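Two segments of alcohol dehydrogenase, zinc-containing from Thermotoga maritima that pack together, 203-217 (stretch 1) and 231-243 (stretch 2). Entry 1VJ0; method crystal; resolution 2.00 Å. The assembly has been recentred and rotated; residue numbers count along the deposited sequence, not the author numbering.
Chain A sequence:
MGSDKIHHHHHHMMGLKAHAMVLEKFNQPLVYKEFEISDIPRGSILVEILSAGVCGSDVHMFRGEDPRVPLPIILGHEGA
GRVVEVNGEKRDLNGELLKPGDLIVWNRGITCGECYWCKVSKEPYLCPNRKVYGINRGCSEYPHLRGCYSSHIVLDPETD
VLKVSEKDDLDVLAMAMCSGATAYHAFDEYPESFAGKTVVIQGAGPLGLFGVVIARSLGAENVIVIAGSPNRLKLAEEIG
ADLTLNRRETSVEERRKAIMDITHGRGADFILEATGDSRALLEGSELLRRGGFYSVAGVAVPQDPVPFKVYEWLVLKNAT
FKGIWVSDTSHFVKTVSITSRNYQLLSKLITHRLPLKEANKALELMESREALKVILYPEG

Stretch 1 203-217: GAGPLGLFGVVIARS
Stretch 2, residues 231-243: NRLKLAEEIGADL

Two helices, 206-217 and 231-238, run side by side in the same direction; their axes cross at -19° and approach to 9.8 Å. The two stretches together bury 576 Å², both sides summed. CA atoms set the register: Ala 204 CA lies 5.8 Å from Arg 232 CA, Leu 209 CA 6.1 Å from Ala 236 CA, and Val 212 CA 6.2 Å from Ala 241 CA. Gly 205 (phi/psi -82/-177) is the N-cap of the first helix.

Along stretch 2, contact begins at Arg 232 (chi1 to chi3 m, t, t; chi4 -157°). Its CB lies 3.8 Å from Ala 204 CB, and the extended chain passes the loop, with CD 3.2 Å from Ala 204 O and NH1 3.5 Å from Gly 205 CA. No hydrogen bond results, and Ala 204 O is buried without a partner. One turn on, apolar van der Waals packing takes over: Leu 235 (t, p) brings CD2 to 3.9 Å from CD1 of Leu 209 (m, t). Leu 209 CD2 also sits 3.7 Å from Ala 236 CA and 3.8 Å from Ala 236 CB.

Ile 239 (phi/psi -106/5; p, t) points toward stretch 1 and continues this apolar packing. Its CD1 lies 3.9 Å from Leu 209 CB and 4.1 Å from Val 213 CG2, while its CG1 is 3.9 Å from Val 212 CG1; both valines are t.

Gly 240 (134/1) is the first residue to leave helical phi/psi, in a Schellman motif, with Ala 241 N bonded to Ala 236 O at 3.0 Å. A CB here would jam against the preceding carbonyl and lie 3.1 Å from Arg 216 CG. Ala 241 (-61/137) points away, yet its N is 3.5 Å from Val 212 CG1.

Arg 216 (m, m, p; chi4 97°) folds over this turn, with both acceptors at its guanidinium edge. Its NH1 donates a plain hydrogen bond to Gly 240 O (2.8 Å, 147°). NH1 also donates to OD2 of Asp 242 (m, chi2 -67°; 2.7 Å, 167°), a salt bridge between opposite charges; NH2 adds a weak bond to Asp 242 OD2 (3.3 Å, 132°).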

# COMPACT_ATOMS: atom_id res chain seq x y z
N GLY A 203 20.90 9.74 15.64
CA GLY A 203 22.11 10.10 14.92
C GLY A 203 21.93 11.45 14.25
O GLY A 203 20.81 11.80 13.88
N ALA A 204 23.01 12.24 14.22
CA ALA A 204 22.98 13.60 13.66
C ALA A 204 24.18 13.86 12.78
O ALA A 204 24.80 14.94 12.82
CB ALA A 204 22.92 14.60 14.79
N GLY A 205 24.59 12.81 12.07
CA GLY A 205 25.48 12.90 10.91
C GLY A 205 24.65 13.24 9.69
O GLY A 205 23.47 13.48 9.80
N PRO A 206 25.25 13.32 8.52
CA PRO A 206 24.48 13.72 7.31
C PRO A 206 23.22 12.92 7.06
O PRO A 206 22.17 13.48 6.66
CB PRO A 206 25.48 13.50 6.17
CG PRO A 206 26.79 13.80 6.83
CD PRO A 206 26.69 13.20 8.26
N LEU A 207 23.28 11.62 7.28
CA LEU A 207 22.09 10.78 7.13
C LEU A 207 20.94 11.23 8.02
O LEU A 207 19.79 11.51 7.55
CB LEU A 207 22.45 9.32 7.40
CG LEU A 207 21.31 8.28 7.28
CD1 LEU A 207 20.83 8.19 5.87
CD2 LEU A 207 21.79 6.93 7.73
N GLY A 208 21.22 11.32 9.33
CA GLY A 208 20.19 11.75 10.28
C GLY A 208 19.70 13.17 10.01
O GLY A 208 18.49 13.48 10.11
N LEU A 209 20.63 14.04 9.64
CA LEU A 209 20.29 15.43 9.32
C LEU A 209 19.44 15.63 8.05
O LEU A 209 18.46 16.39 8.06
CB LEU A 209 21.53 16.28 9.30
CG LEU A 209 22.29 16.41 10.63
CD1 LEU A 209 23.65 16.98 10.36
CD2 LEU A 209 21.53 17.28 11.62
N PHE A 210 19.74 14.90 6.99
CA PHE A 210 18.82 14.85 5.84
C PHE A 210 17.46 14.32 6.26
O PHE A 210 16.45 14.83 5.80
CB PHE A 210 19.39 14.01 4.68
CG PHE A 210 20.11 14.80 3.66
CD1 PHE A 210 21.45 15.12 3.81
CD2 PHE A 210 19.44 15.23 2.52
CE1 PHE A 210 22.11 15.86 2.85
CE2 PHE A 210 20.10 15.93 1.56
CZ PHE A 210 21.42 16.28 1.73
N GLY A 211 17.44 13.31 7.15
CA GLY A 211 16.21 12.77 7.75
C GLY A 211 15.33 13.87 8.34
O GLY A 211 14.11 13.84 8.17
N VAL A 212 15.95 14.83 9.03
CA VAL A 212 15.22 15.97 9.62
C VAL A 212 14.47 16.75 8.55
O VAL A 212 13.24 16.97 8.65
CB VAL A 212 16.16 16.93 10.43
CG1 VAL A 212 15.42 18.19 10.89
CG2 VAL A 212 16.74 16.18 11.67
N VAL A 213 15.18 17.15 7.50
CA VAL A 213 14.59 17.91 6.40
C VAL A 213 13.53 17.11 5.62
O VAL A 213 12.48 17.65 5.26
CB VAL A 213 15.72 18.45 5.49
CG1 VAL A 213 15.18 19.09 4.22
CG2 VAL A 213 16.59 19.41 6.26
N ILE A 214 13.77 15.81 5.42
CA ILE A 214 12.83 14.97 4.71
C ILE A 214 11.60 14.83 5.57
O ILE A 214 10.50 15.00 5.06
CB ILE A 214 13.42 13.63 4.35
CG1 ILE A 214 14.53 13.81 3.29
CG2 ILE A 214 12.38 12.61 3.89
CD1 ILE A 214 15.54 12.62 3.30
N ALA A 215 11.79 14.56 6.86
CA ALA A 215 10.62 14.42 7.76
C ALA A 215 9.75 15.66 7.73
O ALA A 215 8.53 15.58 7.61
CB ALA A 215 11.06 14.12 9.21
N ARG A 216 10.39 16.82 7.84
CA ARG A 216 9.70 18.11 7.78
C ARG A 216 8.97 18.26 6.42
O ARG A 216 7.82 18.63 6.38
CB ARG A 216 10.68 19.26 7.97
CG ARG A 216 10.98 19.64 9.39
CD ARG A 216 10.00 20.70 10.02
NE ARG A 216 8.83 20.04 10.61
CZ ARG A 216 8.66 19.73 11.89
NH1 ARG A 216 9.59 20.01 12.78
NH2 ARG A 216 7.54 19.12 12.28
N SER A 217 9.66 17.95 5.33
CA SER A 217 9.11 18.14 4.00
C SER A 217 7.90 17.27 3.67
O SER A 217 7.05 17.70 2.90
CB SER A 217 10.21 17.92 2.96
OG SER A 217 11.25 18.84 3.19
N ASN A 231 27.03 20.28 19.06
CA ASN A 231 27.12 21.02 17.80
C ASN A 231 26.17 20.46 16.76
O ASN A 231 25.49 21.19 16.04
CB ASN A 231 28.54 20.94 17.23
CG ASN A 231 29.52 21.79 17.96
OD1 ASN A 231 30.73 21.70 17.69
ND2 ASN A 231 29.04 22.68 18.87
N ARG A 232 26.08 19.15 16.66
CA ARG A 232 25.25 18.57 15.66
C ARG A 232 23.80 18.63 16.01
O ARG A 232 22.95 18.65 15.12
CB ARG A 232 25.64 17.14 15.43
CG ARG A 232 27.06 16.99 14.89
CD ARG A 232 27.39 15.57 14.66
NE ARG A 232 28.67 15.44 14.00
CZ ARG A 232 29.02 14.39 13.30
NH1 ARG A 232 28.15 13.39 13.17
NH2 ARG A 232 30.22 14.33 12.73
N LEU A 233 23.52 18.64 17.31
CA LEU A 233 22.15 18.76 17.79
C LEU A 233 21.65 20.17 17.56
O LEU A 233 20.54 20.35 17.18
CB LEU A 233 22.00 18.31 19.25
CG LEU A 233 22.15 16.79 19.42
CD1 LEU A 233 22.15 16.38 20.93
CD2 LEU A 233 21.13 16.00 18.65
N LYS A 234 22.51 21.15 17.75
CA LYS A 234 22.20 22.54 17.42
C LYS A 234 21.90 22.67 15.92
O LYS A 234 20.91 23.24 15.53
CB LYS A 234 23.35 23.44 17.83
CG LYS A 234 23.05 24.88 17.75
CD LYS A 234 24.13 25.72 18.44
N LEU A 235 22.70 22.02 15.08
CA LEU A 235 22.45 22.03 13.66
C LEU A 235 21.10 21.39 13.35
O LEU A 235 20.35 21.94 12.58
CB LEU A 235 23.57 21.31 12.92
CG LEU A 235 23.50 21.27 11.41
CD1 LEU A 235 23.39 22.67 10.84
CD2 LEU A 235 24.78 20.62 10.91
N ALA A 236 20.77 20.27 13.98
CA ALA A 236 19.50 19.60 13.75
C ALA A 236 18.34 20.53 14.05
O ALA A 236 17.41 20.58 13.27
CB ALA A 236 19.38 18.34 14.57
N GLU A 237 18.42 21.27 15.16
CA GLU A 237 17.42 22.32 15.46
C GLU A 237 17.34 23.42 14.41
O GLU A 237 16.25 23.85 14.02
CB GLU A 237 17.73 22.98 16.82
CG GLU A 237 17.52 22.02 18.00
CD GLU A 237 18.10 22.52 19.32
OE1 GLU A 237 18.72 23.61 19.34
OE2 GLU A 237 17.94 21.78 20.33
N GLU A 238 18.49 23.90 13.97
CA GLU A 238 18.53 24.91 12.93
C GLU A 238 17.91 24.47 11.60
O GLU A 238 17.44 25.33 10.84
CB GLU A 238 19.95 25.33 12.69
CG GLU A 238 20.45 26.17 13.86
CD GLU A 238 21.86 26.65 13.71
OE1 GLU A 238 22.52 26.29 12.69
OE2 GLU A 238 22.30 27.40 14.61
N ILE A 239 17.87 23.18 11.30
CA ILE A 239 17.30 22.73 9.99
C ILE A 239 15.92 22.09 10.14
O ILE A 239 15.37 21.52 9.17
CB ILE A 239 18.27 21.81 9.19
CG1 ILE A 239 18.46 20.47 9.88
CG2 ILE A 239 19.65 22.52 8.90
CD1 ILE A 239 19.46 19.61 9.19
N GLY A 240 15.38 22.10 11.36
CA GLY A 240 13.95 21.91 11.58
C GLY A 240 13.52 20.96 12.68
O GLY A 240 12.34 20.73 12.81
N ALA A 241 14.45 20.35 13.42
CA ALA A 241 14.07 19.50 14.56
C ALA A 241 13.31 20.31 15.61
O ALA A 241 13.72 21.44 15.98
CB ALA A 241 15.31 18.83 15.17
N ASP A 242 12.23 19.74 16.16
CA ASP A 242 11.47 20.38 17.24
C ASP A 242 12.13 20.17 18.62
O ASP A 242 11.92 20.96 19.52
CB ASP A 242 10.05 19.79 17.31
CG ASP A 242 9.25 20.05 16.04
OD1 ASP A 242 8.94 21.23 15.79
OD2 ASP A 242 8.89 19.16 15.27
N LEU A 243 12.84 19.06 18.77
CA LEU A 243 13.48 18.72 20.04
C LEU A 243 14.69 17.93 19.74
O LEU A 243 14.69 17.11 18.80
CB LEU A 243 12.53 17.83 20.86
CG LEU A 243 13.01 17.33 22.22
CD1 LEU A 243 13.23 18.48 23.18
CD2 LEU A 243 12.04 16.33 22.82